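Side-chain contacts in pyocin S5 (Pseudomonas aeruginosa PAO1, PDB 6THK), which probably kills related bacteria as a channel-forming bacteriocin that depolarises the cytoplasmic membrane and dissipates cellular energy: residues A[477-480]-A[481-485]; A[436-439]-A[440-444]; A[48-52]-A[53-57]. The protein carries 1 engineered substitution. All coordinates share one frame; numbering follows the deposited sequence.

Contact 1 of 3, residues A[477-480]-A[481-485]. With ZN (zinc ion), chain H.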
loop_
_atom_site.group_PDB
_atom_site.type_symbol
_atom_site.label_atom_id
_atom_site.label_comp_id
_atom_site.label_asym_id
_atom_site.label_seq_id
_atom_site.Cartn_x
_atom_site.Cartn_y
_atom_site.Cartn_z
ATOM N N ALA A 477 -7.141 10.618 64.134
ATOM C CA ALA A 477 -8.014 9.916 65.081
ATOM C C ALA A 477 -9.440 9.764 64.526
ATOM O O ALA A 477 -10.004 8.667 64.520
ATOM C CB ALA A 477 -8.022 10.638 66.416
ATOM N N VAL A 478 -9.945 10.854 63.979
ATOM C CA VAL A 478 -11.258 10.932 63.370
ATOM C C VAL A 478 -11.356 10.037 62.112
ATOM O O VAL A 478 -12.328 9.315 61.939
ATOM C CB VAL A 478 -11.578 12.409 63.098
ATOM C CG1 VAL A 478 -12.345 12.591 61.821
ATOM C CG2 VAL A 478 -12.299 13.026 64.280
ATOM N N THR A 479 -10.343 10.105 61.251
ATOM C CA THR A 479 -10.200 9.263 60.037
ATOM C C THR A 479 -10.122 7.772 60.446
ATOM O O THR A 479 -10.765 6.939 59.821
ATOM C CB THR A 479 -8.940 9.688 59.267
ATOM O OG1 THR A 479 -9.077 11.054 58.902
ATOM C CG2 THR A 479 -8.664 8.850 58.036
ATOM N N GLY A 480 -9.330 7.473 61.489
ATOM C CA GLY A 480 -9.127 6.133 62.030
ATOM C C GLY A 480 -10.399 5.474 62.538
ATOM O O GLY A 480 -10.579 4.276 62.336
ATOM N N ALA A 481 -11.298 6.242 63.191
ATOM C CA ALA A 481 -12.612 5.754 63.670
ATOM C C ALA A 481 -13.491 5.272 62.492
ATOM O O ALA A 481 -14.391 4.451 62.665
ATOM C CB ALA A 481 -13.340 6.866 64.416
ATOM N N MET A 482 -13.210 5.789 61.298
ATOM C CA MET A 482 -13.948 5.485 60.079
ATOM C C MET A 482 -13.376 4.269 59.344
ATOM O O MET A 482 -13.949 3.825 58.344
ATOM C CB MET A 482 -13.899 6.715 59.174
ATOM C CG MET A 482 -15.136 6.905 58.378
ATOM S SD MET A 482 -16.466 7.536 59.388
ATOM C CE MET A 482 -17.838 6.632 58.718
ATOM N N ILE A 483 -12.235 3.741 59.848
ATOM C CA ILE A 483 -11.504 2.633 59.237
ATOM C C ILE A 483 -11.475 1.387 60.120
ATOM O O ILE A 483 -12.088 0.374 59.776
ATOM C CB ILE A 483 -10.078 3.086 58.808
ATOM C CG1 ILE A 483 -10.138 4.322 57.883
ATOM C CG2 ILE A 483 -9.300 1.927 58.164
ATOM C CD1 ILE A 483 -8.804 5.032 57.615
ATOM N N ASP A 484 -10.770 1.471 61.255
ATOM C CA ASP A 484 -10.553 0.365 62.175
ATOM C C ASP A 484 -10.460 0.907 63.584
ATOM O O ASP A 484 -9.842 1.953 63.790
ATOM C CB ASP A 484 -9.206 -0.319 61.808
ATOM C CG ASP A 484 -8.965 -1.713 62.357
ATOM O OD1 ASP A 484 -9.901 -2.285 62.964
ATOM O OD2 ASP A 484 -7.848 -2.255 62.139
ATOM N N GLU A 485 -11.013 0.155 64.552
ATOM C CA GLU A 485 -10.983 0.455 65.986
ATOM C C GLU A 485 -9.555 0.584 66.526
ATOM O O GLU A 485 -9.311 1.477 67.334
ATOM C CB GLU A 485 -11.758 -0.603 66.797
ATOM C CG GLU A 485 -11.979 -0.234 68.261
ATOM C CD GLU A 485 -13.359 0.221 68.703
ATOM O OE1 GLU A 485 -14.369 -0.245 68.126
ATOM O OE2 GLU A 485 -13.430 0.988 69.688
HETATM ZN ZN ZN H . -11.888 1.528 71.220
#
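Ala477 and Ala481 are joined by an ordinary helical bond, Ala481 N to Ala477 O at 3.1 Å, the last regular step before the bonding pattern changes. Val478 follows with its side chain turned away from 481-485, against Phe438 and Trp435, while its O lies 3.6 Å from Ala481 CB. At Thr479 the turn tightens: Met482 N reaches Thr479 O at 3.1 Å, three residues on instead of four, and it comes from above the carbonyl plane, 60° out of it. The same oxygen is bordered by Ile483 CG1. A chi1 of -60° keeps Thr479 OG1 beside the backbone N and puts CG2 anti to it, alongside Ile483 CD1 at 3.8 Å; the two side chains point the same way and both touch Leu349 of helix 340-353. The hydroxyl OG1 is taken by Val475 O. This is the tail of helix 468-481, consistent with the hydrophobic hairpin of colicin pore-forming domains, which it would form with helix 451-464; part of it is predicted to span the membrane. Gly480 O then gathers two donors. Asp484 N meets it at 3.0 Å nearly in line with the C=O bond, whereas Ile483 N, also at 3.0 Å, sits well above the carbonyl plane. These two bonds close the helix end, and the chain turns off at the extended Asp484 into helix 485-498. On its first turn, Glu485 OE2 binds a zinc ion at 2.2 Å, with His371 and Glu489 as the other protein ligands. Ser367 OG holds Glu485 OE1, a second-shell bond that probably helps fix the carboxylate's rotation.

Contact 2 of 3, residues A[436-439]-A[440-444]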
loop_
_atom_site.group_PDB
_atom_site.type_symbol
_atom_site.label_atom_id
_atom_site.label_comp_id
_atom_site.label_asym_id
_atom_site.label_seq_id
_atom_site.Cartn_x
_atom_site.Cartn_y
_atom_site.Cartn_z
ATOM N N LYS A 436 -20.851 13.380 65.618
ATOM C CA LYS A 436 -21.921 12.637 64.915
ATOM C C LYS A 436 -22.246 13.277 63.536
ATOM O O LYS A 436 -22.203 12.547 62.544
ATOM C CB LYS A 436 -23.187 12.468 65.787
ATOM C CG LYS A 436 -22.942 11.731 67.115
ATOM C CD LYS A 436 -24.242 11.326 67.834
ATOM C CE LYS A 436 -24.894 12.438 68.632
ATOM N NZ LYS A 436 -24.135 12.752 69.872
ATOM N N PRO A 437 -22.416 14.632 63.403
ATOM C CA PRO A 437 -22.658 15.213 62.065
ATOM C C PRO A 437 -21.431 15.194 61.148
ATOM O O PRO A 437 -21.554 15.485 59.963
ATOM C CB PRO A 437 -23.122 16.647 62.376
ATOM C CG PRO A 437 -23.484 16.632 63.839
ATOM C CD PRO A 437 -22.510 15.682 64.436
ATOM N N PHE A 438 -20.242 15.017 61.715
ATOM C CA PHE A 438 -19.061 14.858 60.876
ATOM C C PHE A 438 -19.009 13.498 60.195
ATOM O O PHE A 438 -18.736 13.387 59.012
ATOM C CB PHE A 438 -17.762 15.060 61.638
ATOM C CG PHE A 438 -16.554 14.833 60.790
ATOM C CD1 PHE A 438 -16.133 15.798 59.908
ATOM C CD2 PHE A 438 -15.875 13.638 60.839
ATOM C CE1 PHE A 438 -15.032 15.588 59.107
ATOM C CE2 PHE A 438 -14.777 13.419 60.045
ATOM C CZ PHE A 438 -14.355 14.395 59.176
ATOM N N PHE A 439 -19.219 12.459 60.994
ATOM C CA PHE A 439 -19.180 11.087 60.516
ATOM C C PHE A 439 -20.263 10.860 59.483
ATOM O O PHE A 439 -20.053 10.177 58.488
ATOM C CB PHE A 439 -19.295 10.097 61.673
ATOM C CG PHE A 439 -18.088 10.071 62.562
ATOM C CD1 PHE A 439 -16.830 9.883 62.031
ATOM C CD2 PHE A 439 -18.208 10.256 63.919
ATOM C CE1 PHE A 439 -15.717 9.867 62.838
ATOM C CE2 PHE A 439 -17.099 10.244 64.734
ATOM C CZ PHE A 439 -15.852 10.048 64.193
ATOM N N VAL A 440 -21.429 11.447 59.720
ATOM C CA VAL A 440 -22.528 11.329 58.785
ATOM C C VAL A 440 -22.139 11.971 57.461
ATOM O O VAL A 440 -22.429 11.436 56.402
ATOM C CB VAL A 440 -23.794 12.014 59.314
ATOM C CG1 VAL A 440 -24.748 12.300 58.171
ATOM C CG2 VAL A 440 -24.464 11.149 60.361
ATOM N N LYS A 441 -21.490 13.126 57.520
ATOM C CA LYS A 441 -21.060 13.797 56.310
ATOM C C LYS A 441 -20.032 12.972 55.541
ATOM O O LYS A 441 -20.116 12.867 54.329
ATOM C CB LYS A 441 -20.508 15.183 56.643
ATOM C CG LYS A 441 -19.542 15.742 55.618
ATOM C CD LYS A 441 -20.219 16.754 54.716
ATOM C CE LYS A 441 -19.941 16.454 53.258
ATOM N NZ LYS A 441 -19.883 17.688 52.438
ATOM N N ILE A 442 -19.056 12.392 56.235
ATOM C CA ILE A 442 -18.064 11.575 55.540
ATOM C C ILE A 442 -18.670 10.308 54.951
ATOM O O ILE A 442 -18.365 9.942 53.828
ATOM C CB ILE A 442 -16.793 11.254 56.362
ATOM C CG1 ILE A 442 -17.074 11.220 57.851
ATOM C CG2 ILE A 442 -15.701 12.266 56.076
ATOM C CD1 ILE A 442 -15.822 11.005 58.667
ATOM N N GLU A 443 -19.564 9.663 55.693
ATOM C CA GLU A 443 -20.190 8.446 55.196
ATOM C C GLU A 443 -20.987 8.746 53.947
ATOM O O GLU A 443 -20.948 7.997 52.986
ATOM C CB GLU A 443 -21.119 7.840 56.246
ATOM C CG GLU A 443 -22.218 6.972 55.658
ATOM C CD GLU A 443 -23.371 6.765 56.614
ATOM O OE1 GLU A 443 -24.319 7.573 56.584
ATOM O OE2 GLU A 443 -23.328 5.799 57.400
ATOM N N THR A 444 -21.722 9.847 53.972
ATOM C CA THR A 444 -22.502 10.256 52.831
ATOM C C THR A 444 -21.608 10.587 51.653
ATOM O O THR A 444 -21.845 10.153 50.536
ATOM C CB THR A 444 -23.277 11.528 53.183
ATOM O OG1 THR A 444 -24.348 11.195 54.067
ATOM C CG2 THR A 444 -23.817 12.187 51.940
#
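From Lys436 to Glu443 the backbone follows the i to i+4 pattern: Val440 N to Lys436 O at 3.1 Å, a long, weak bond from Lys441 N to Pro437 O, then Ile442 N to Phe438 O at 3.0 Å and Glu443 N to Phe439 O at 2.9 Å. This is the start of the amphipathic helix 436-446, within the sequence signature of channel-forming colicins. Ile442 faces back over the preceding turn. Its CG1 lies 3.2 Å from Phe439 O, and its side chain runs beside that of Phe439, the two pointing the same way. Ile442 also slants across Phe438, but there its CD1 is modelled too close for carbons, so the position of that atom, and its 3.7 Å distance to Phe439 CD1, are doubtful. With chi1 of 177° Phe438 extends anti to its own nitrogen, and its ring meets Phe426 and Trp435 edge-to-face; the Phe439 ring meets Phe368 edge-to-face. The polar side chains are tied to neighbours, Lys441 NZ to Ser421 OG and Glu443 OE2 to the backbone N of Ser361. On the exposed side Val440 CG2 packs 3.4 Å from Lys436 O. One turn on, Val440 O is gripped by Thr444 N and Thr444 OG1, each at 3.0 Å, from opposite faces of the carbonyl plane.

Contact 3 of 3, residues A[48-52]-A[53-57]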
loop_
_atom_site.group_PDB
_atom_site.type_symbol
_atom_site.label_atom_id
_atom_site.label_comp_id
_atom_site.label_asym_id
_atom_site.label_seq_id
_atom_site.Cartn_x
_atom_site.Cartn_y
_atom_site.Cartn_z
ATOM N N TYR A 48 9.971 -19.487 -93.860
ATOM C CA TYR A 48 10.810 -19.745 -92.684
ATOM C C TYR A 48 10.448 -18.778 -91.543
ATOM O O TYR A 48 10.173 -19.241 -90.440
ATOM C CB TYR A 48 12.321 -19.680 -93.015
ATOM C CG TYR A 48 13.205 -19.835 -91.786
ATOM C CD1 TYR A 48 13.555 -18.731 -91.004
ATOM C CD2 TYR A 48 13.655 -21.089 -91.381
ATOM C CE1 TYR A 48 14.325 -18.876 -89.852
ATOM C CE2 TYR A 48 14.407 -21.247 -90.217
ATOM C CZ TYR A 48 14.750 -20.136 -89.462
ATOM O OH TYR A 48 15.540 -20.299 -88.349
ATOM N N LEU A 49 10.414 -17.449 -91.824
ATOM C CA LEU A 49 10.073 -16.424 -90.831
ATOM C C LEU A 49 8.688 -16.671 -90.214
ATOM O O LEU A 49 8.540 -16.537 -88.998
ATOM C CB LEU A 49 10.141 -14.996 -91.423
ATOM C CG LEU A 49 11.507 -14.438 -91.856
ATOM C CD1 LEU A 49 11.358 -13.063 -92.477
ATOM C CD2 LEU A 49 12.479 -14.374 -90.710
ATOM N N GLN A 50 7.679 -17.030 -91.042
ATOM C CA GLN A 50 6.323 -17.304 -90.553
ATOM C C GLN A 50 6.270 -18.545 -89.681
ATOM O O GLN A 50 5.780 -18.468 -88.565
ATOM C CB GLN A 50 5.311 -17.438 -91.697
ATOM C CG GLN A 50 4.833 -16.108 -92.257
ATOM C CD GLN A 50 3.744 -16.307 -93.273
ATOM O OE1 GLN A 50 3.839 -17.145 -94.168
ATOM N NE2 GLN A 50 2.693 -15.524 -93.174
ATOM N N LYS A 51 6.787 -19.678 -90.179
ATOM C CA LYS A 51 6.766 -20.958 -89.475
ATOM C C LYS A 51 7.581 -20.996 -88.183
ATOM O O LYS A 51 7.120 -21.579 -87.206
ATOM C CB LYS A 51 7.225 -22.087 -90.426
ATOM C CG LYS A 51 7.046 -23.509 -89.886
ATOM C CD LYS A 51 7.813 -24.561 -90.694
ATOM C CE LYS A 51 9.242 -24.783 -90.239
ATOM N NZ LYS A 51 9.320 -25.533 -88.954
ATOM N N ASN A 52 8.806 -20.443 -88.203
ATOM C CA ASN A 52 9.778 -20.548 -87.121
ATOM C C ASN A 52 9.813 -19.383 -86.146
ATOM O O ASN A 52 10.249 -19.572 -85.009
ATOM C CB ASN A 52 11.178 -20.788 -87.698
ATOM C CG ASN A 52 11.262 -22.026 -88.564
ATOM O OD1 ASN A 52 11.472 -23.139 -88.077
ATOM N ND2 ASN A 52 11.039 -21.869 -89.861
ATOM N N ILE A 53 9.389 -18.189 -86.581
ATOM C CA ILE A 53 9.411 -17.014 -85.732
ATOM C C ILE A 53 7.983 -16.468 -85.469
ATOM O O ILE A 53 7.558 -16.522 -84.322
ATOM C CB ILE A 53 10.424 -15.931 -86.242
ATOM C CG1 ILE A 53 11.892 -16.374 -86.022
ATOM C CG2 ILE A 53 10.216 -14.591 -85.545
ATOM C CD1 ILE A 53 12.612 -16.929 -87.201
ATOM N N TYR A 54 7.255 -15.955 -86.473
ATOM C CA TYR A 54 5.946 -15.333 -86.243
ATOM C C TYR A 54 4.880 -16.248 -85.617
ATOM O O TYR A 54 4.292 -15.857 -84.616
ATOM C CB TYR A 54 5.383 -14.666 -87.508
ATOM C CG TYR A 54 4.276 -13.667 -87.220
ATOM C CD1 TYR A 54 2.947 -14.076 -87.107
ATOM C CD2 TYR A 54 4.556 -12.309 -87.064
ATOM C CE1 TYR A 54 1.928 -13.164 -86.823
ATOM C CE2 TYR A 54 3.540 -11.383 -86.816
ATOM C CZ TYR A 54 2.227 -11.815 -86.703
ATOM O OH TYR A 54 1.220 -10.912 -86.460
ATOM N N TYR A 55 4.600 -17.419 -86.205
ATOM C CA TYR A 55 3.559 -18.320 -85.700
ATOM C C TYR A 55 3.873 -18.817 -84.260
ATOM O O TYR A 55 2.980 -18.673 -83.414
ATOM C CB TYR A 55 3.244 -19.461 -86.695
ATOM C CG TYR A 55 2.486 -19.031 -87.942
ATOM C CD1 TYR A 55 2.732 -17.798 -88.548
ATOM C CD2 TYR A 55 1.563 -19.877 -88.548
ATOM C CE1 TYR A 55 2.051 -17.402 -89.699
ATOM C CE2 TYR A 55 0.881 -19.496 -89.707
ATOM C CZ TYR A 55 1.123 -18.251 -90.274
ATOM O OH TYR A 55 0.461 -17.841 -91.405
ATOM N N PRO A 56 5.125 -19.260 -83.916
ATOM C CA PRO A 56 5.410 -19.657 -82.520
ATOM C C PRO A 56 5.352 -18.499 -81.513
ATOM O O PRO A 56 4.744 -18.683 -80.452
ATOM C CB PRO A 56 6.827 -20.255 -82.599
ATOM C CG PRO A 56 7.050 -20.567 -84.044
ATOM C CD PRO A 56 6.312 -19.490 -84.770
ATOM N N VAL A 57 5.980 -17.376 -81.834
ATOM C CA VAL A 57 6.029 -16.227 -80.947
ATOM C C VAL A 57 4.660 -15.657 -80.671
ATOM O O VAL A 57 4.373 -15.233 -79.568
ATOM C CB VAL A 57 6.931 -15.124 -81.505
ATOM C CG1 VAL A 57 6.814 -13.875 -80.657
ATOM C CG2 VAL A 57 8.368 -15.608 -81.548
#
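Leu49 O holds two donors from the following turn. Ile53 N comes from above the carbonyl plane at 3.0 Å, and Tyr54 N lies in that plane at 2.9 Å. The second bond spans five residues rather than four, and Tyr55 N to Gln50 O at 2.8 Å repeats the wider step, nearly straight. This is a pi-type turn inside helix 42-87, and it comes just ahead of Pro56, which has no N-H to give. Where a donor would otherwise approach Lys51 O, Pro56 CD sits instead at 3.3 Å, and the helix kinks, the axes of the two short segments differing by 18°. Tyr48 O is likewise doubly bound, by the backbone Asn52 N and by Asn52 ND2, which lies 2.8 Å from Tyr48 O. The side chain folds back to do this, its chi1 of -58° keeping CG beside the backbone N, and the carbonyl oxygen lies in the plane of the amide. Asn52 CG also lies over one face of the Tyr48 ring, off-centre toward its rim, while Lys51 NZ bonds only weakly to Asn52 OD1. Beyond these polar grips, Ile53 CD1 meets Tyr48 CE1 at 3.7 Å. Gln50 runs alongside Tyr55, its CB 3.8 Å from Tyr55 CE1, with amide and ring planes 68° apart. The Tyr48 hydroxyl is bonded to Gln158 NE2. On that side helix 157-212 packs against the kinked helix through Phe157, Val161 and Leu165, the last touching Pro56, while helix 133-145 touches Ile53 through Ser133, Ile136 and Trp140 and meets Leu49 through Tyr137.

Contacts 1 and 2 belong to one helical bundle, the pore-forming domain, and touch directly: Met482 SD lies 3.6 Å from Phe439 CD1, so the helix end of contact 1 packs on the aromatic side of contact 2. Contact 1 is buried and ends in a zinc ligand; contact 2 is partly buried, its phenylalanines and Ile442 inward and Lys436 and Val440 exposed. Contact 3 stands at the opposite end of the elongated chain, its centre about 153 Å from that of contact 1, and is largely a surface contact. Helix hydrogen bonding turns irregular at 477-485 and 48-57, tightening in the first and widening in the second, but keeps the four-residue pattern, with one weak bond, at 436-444.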